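Local coordinates for amidohydrolase 3 domain-containing protein (Pyrococcus horikoshii, PDB 3IGH) that is of unknown function but probably hydrolyses carbon-nitrogen bonds other than peptide bonds, as a metal-dependent member of the amidohydrolase family, at residues A[93-98]-A[120-125]. Numbering follows the deposited sequence.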
ATOM      1  N   GLN A  93      -1.182 -35.161  29.626  1.00 46.20           N
ATOM      2  CA  GLN A  93      -1.177 -36.036  28.462  1.00 52.57           C
ATOM      3  C   GLN A  93      -1.508 -35.263  27.177  1.00 52.61           C
ATOM      4  O   GLN A  93      -0.835 -35.440  26.154  1.00 49.21           O
ATOM      5  CB  GLN A  93      -2.149 -37.200  28.679  1.00 56.42           C
ATOM      6  CG  GLN A  93      -1.907 -38.407  27.776  1.00 74.23           C
ATOM      7  CD  GLN A  93      -2.898 -39.546  28.012  1.00 74.95           C
ATOM      8  OE1 GLN A  93      -2.681 -40.672  27.558  1.00 94.07           O
ATOM      9  NE2 GLN A  93      -3.989 -39.257  28.722  1.00 87.25           N
ATOM     10  N   ARG A  94      -2.515 -34.387  27.253  1.00 46.82           N
ATOM     11  CA  ARG A  94      -2.911 -33.533  26.123  1.00 44.01           C
ATOM     12  C   ARG A  94      -1.814 -32.544  25.737  1.00 38.66           C
ATOM     13  O   ARG A  94      -1.508 -32.371  24.550  1.00 45.04           O
ATOM     14  CB  ARG A  94      -4.207 -32.774  26.438  1.00 38.14           C
ATOM     15  CG  ARG A  94      -5.442 -33.660  26.530  1.00 43.31           C
ATOM     16  CD  ARG A  94      -6.710 -32.838  26.715  1.00 51.26           C
ATOM     17  NE  ARG A  94      -7.842 -33.679  27.087  1.00 51.13           N
ATOM     18  CZ  ARG A  94      -9.118 -33.312  27.017  1.00 58.90           C
ATOM     19  NH1 ARG A  94      -9.455 -32.106  26.569  1.00 44.40           N
ATOM     20  NH2 ARG A  94     -10.065 -34.164  27.387  1.00 39.90           N
ATOM     21  N   LEU A  95      -1.214 -31.912  26.741  1.00 40.37           N
ATOM     22  CA  LEU A  95      -0.149 -30.940  26.499  1.00 46.76           C
ATOM     23  C   LEU A  95       1.118 -31.563  25.904  1.00 53.31           C
ATOM     24  O   LEU A  95       1.809 -30.926  25.105  1.00 53.09           O
ATOM     25  CB  LEU A  95       0.165 -30.152  27.771  1.00 42.70           C
ATOM     26  CG  LEU A  95      -0.957 -29.222  28.232  1.00 45.07           C
ATOM     27  CD1 LEU A  95      -0.671 -28.719  29.619  1.00 43.25           C
ATOM     28  CD2 LEU A  95      -1.174 -28.051  27.244  1.00 38.58           C
ATOM     29  N   LYS A  96       1.398 -32.814  26.271  1.00 53.25           N
ATOM     30  CA  LYS A  96       2.535 -33.554  25.710  1.00 55.12           C
ATOM     31  C   LYS A  96       2.374 -33.893  24.224  1.00 50.35           C
ATOM     32  O   LYS A  96       3.364 -34.092  23.526  1.00 53.63           O
ATOM     33  CB  LYS A  96       2.822 -34.820  26.528  1.00 53.10           C
ATOM     34  CG  LYS A  96       3.569 -34.546  27.824  1.00 60.64           C
ATOM     35  CD  LYS A  96       4.108 -35.828  28.446  1.00 84.61           C
ATOM     36  CE  LYS A  96       4.947 -35.528  29.682  1.00 90.21           C
ATOM     37  NZ  LYS A  96       5.539 -36.763  30.263  1.00 97.32           N
ATOM     38  N   ARG A  97       1.133 -33.945  23.744  1.00 51.48           N
ATOM     39  CA  ARG A  97       0.857 -34.171  22.323  1.00 57.24           C
ATOM     40  C   ARG A  97       0.946 -32.887  21.488  1.00 61.44           C
ATOM     41  O   ARG A  97       0.971 -32.948  20.256  1.00 64.89           O
ATOM     42  CB  ARG A  97      -0.524 -34.802  22.125  1.00 55.51           C
ATOM     43  CG  ARG A  97      -0.669 -36.222  22.641  1.00 75.74           C
ATOM     44  CD  ARG A  97      -2.133 -36.630  22.605  1.00 97.51           C
ATOM     45  NE  ARG A  97      -2.421 -37.776  23.465  1.00110.75           N
ATOM     46  CZ  ARG A  97      -3.590 -37.990  24.065  1.00117.13           C
ATOM     47  NH1 ARG A  97      -3.754 -39.063  24.826  1.00124.50           N
ATOM     48  NH2 ARG A  97      -4.594 -37.132  23.918  1.00111.38           N
ATOM     49  N   GLY A  98       0.977 -31.733  22.159  1.00 58.73           N
ATOM     50  CA  GLY A  98       1.057 -30.437  21.484  1.00 58.33           C
ATOM     51  C   GLY A  98       2.358 -30.217  20.732  1.00 59.27           C
ATOM     52  O   GLY A  98       3.426 -30.626  21.192  1.00 59.38           O
ATOM     53  N   LYS A 120       4.532 -26.449  38.986  1.00 49.00           N
ATOM     54  CA  LYS A 120       5.286 -27.687  39.233  1.00 44.87           C
ATOM     55  C   LYS A 120       4.838 -28.853  38.358  1.00 46.77           C
ATOM     56  O   LYS A 120       5.674 -29.558  37.795  1.00 45.70           O
ATOM     57  CB  LYS A 120       5.219 -28.088  40.711  1.00 53.52           C
ATOM     58  CG  LYS A 120       6.155 -27.306  41.611  1.00 59.09           C
ATOM     59  CD  LYS A 120       5.907 -27.619  43.076  1.00 78.50           C
ATOM     60  CE  LYS A 120       6.745 -26.724  43.974  1.00 86.48           C
ATOM     61  NZ  LYS A 120       6.362 -26.868  45.404  1.00 94.18           N
ATOM     62  N   GLU A 121       3.523 -29.047  38.242  1.00 41.82           N
ATOM     63  CA  GLU A 121       2.959 -30.129  37.418  1.00 39.30           C
ATOM     64  C   GLU A 121       3.271 -29.925  35.938  1.00 38.60           C
ATOM     65  O   GLU A 121       3.561 -30.877  35.208  1.00 41.21           O
ATOM     66  CB  GLU A 121       1.446 -30.234  37.630  1.00 46.22           C
ATOM     67  CG  GLU A 121       1.037 -30.768  39.003  1.00 51.14           C
ATOM     68  CD  GLU A 121      -0.357 -30.325  39.440  1.00 62.79           C
ATOM     69  OE1 GLU A 121      -0.748 -30.667  40.575  1.00 57.12           O
ATOM     70  OE2 GLU A 121      -1.063 -29.633  38.669  1.00 52.85           O
ATOM     71  N   LEU A 122       3.248 -28.666  35.511  1.00 40.35           N
ATOM     72  CA  LEU A 122       3.503 -28.323  34.116  1.00 41.45           C
ATOM     73  C   LEU A 122       4.994 -28.367  33.763  1.00 45.64           C
ATOM     74  O   LEU A 122       5.354 -28.354  32.581  1.00 41.67           O
ATOM     75  CB  LEU A 122       2.908 -26.952  33.797  1.00 37.24           C
ATOM     76  CG  LEU A 122       1.388 -26.815  33.929  1.00 38.50           C
ATOM     77  CD1 LEU A 122       0.978 -25.361  33.741  1.00 43.58           C
ATOM     78  CD2 LEU A 122       0.665 -27.720  32.947  1.00 36.13           C
ATOM     79  N   ASN A 123       5.853 -28.429  34.784  1.00 46.05           N
ATOM     80  CA  ASN A 123       7.297 -28.629  34.578  1.00 44.73           C
ATOM     81  C   ASN A 123       7.636 -29.982  33.943  1.00 50.17           C
ATOM     82  O   ASN A 123       8.722 -30.154  33.384  1.00 54.39           O
ATOM     83  CB  ASN A 123       8.079 -28.415  35.882  1.00 46.08           C
ATOM     84  CG  ASN A 123       8.249 -26.943  36.234  1.00 47.39           C
ATOM     85  OD1 ASN A 123       8.198 -26.067  35.365  1.00 47.89           O
ATOM     86  ND2 ASN A 123       8.455 -26.666  37.515  1.00 41.21           N
ATOM     87  N   ALA A 124       6.687 -30.919  33.999  1.00 48.38           N
ATOM     88  CA  ALA A 124       6.813 -32.236  33.358  1.00 47.37           C
ATOM     89  C   ALA A 124       6.871 -32.176  31.828  1.00 50.62           C
ATOM     90  O   ALA A 124       7.308 -33.125  31.179  1.00 51.18           O
ATOM     91  CB  ALA A 124       5.686 -33.158  33.808  1.00 53.77           C
ATOM     92  N   ILE A 125       6.417 -31.065  31.253  1.00 54.17           N
ATOM     93  CA  ILE A 125       6.546 -30.837  29.818  1.00 52.31           C
ATOM     94  C   ILE A 125       7.823 -30.034  29.581  1.00 50.92           C
ATOM     95  O   ILE A 125       8.011 -28.969  30.176  1.00 47.06           O
ATOM     96  CB  ILE A 125       5.316 -30.095  29.250  1.00 53.19           C
ATOM     97  CG1 ILE A 125       4.040 -30.895  29.536  1.00 49.62           C
ATOM     98  CG2 ILE A 125       5.461 -29.877  27.746  1.00 44.36           C
ATOM     99  CD1 ILE A 125       2.989 -30.111  30.278  1.00 50.67           C
TER
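Leu-95 of helix 88-96 packs against Leu-122 and Ile-125. Its CB, which points toward segment 120-125, already touches the CD1 methyl of Ile-125 at 3.8 Å. Beyond CG, the CD1 branch lies anti to CA (chi2 168°), which carries it to two methyls: Leu-122 CD2 at 3.7 Å and, a little farther off, Ile-125 CD1 at 4.0 Å. The leucine side chain crosses that of Ile-125 at about a right angle and that of Leu-122 obliquely. A branched, wholly apolar residue suits this place, because the inner side of the contact is buried: Leu-95 and Leu-122 both also rest on Val-129 and Ile-131 of strand 129-133. That strand runs parallel to its neighbour 103-108, which in turn pairs with 80-81; they belong to a mixed sheet separate from the strands of the TIM-barrel fold expected for this family, and the contact joins two short helical elements over this sheet. Helix 119-122 runs into a type I turn from Leu-122 to Ile-125, which sets both apolar side chains against helix 88-96, where Ile-92 also receives them. On the outer side the residue type changes. Lys-96 lays its CG 4.1 Å from Ile-125 CG1, then runs extended past the turn, bringing CE to 3.7 Å from the backbone O of Ala-124. Lysine fits such an exposed border, its CG methylene resting against the isoleucine while the chain beyond leads to the exposed edge, with NZ 4.1 Å from Ala-124 O and no hydrogen bond between them.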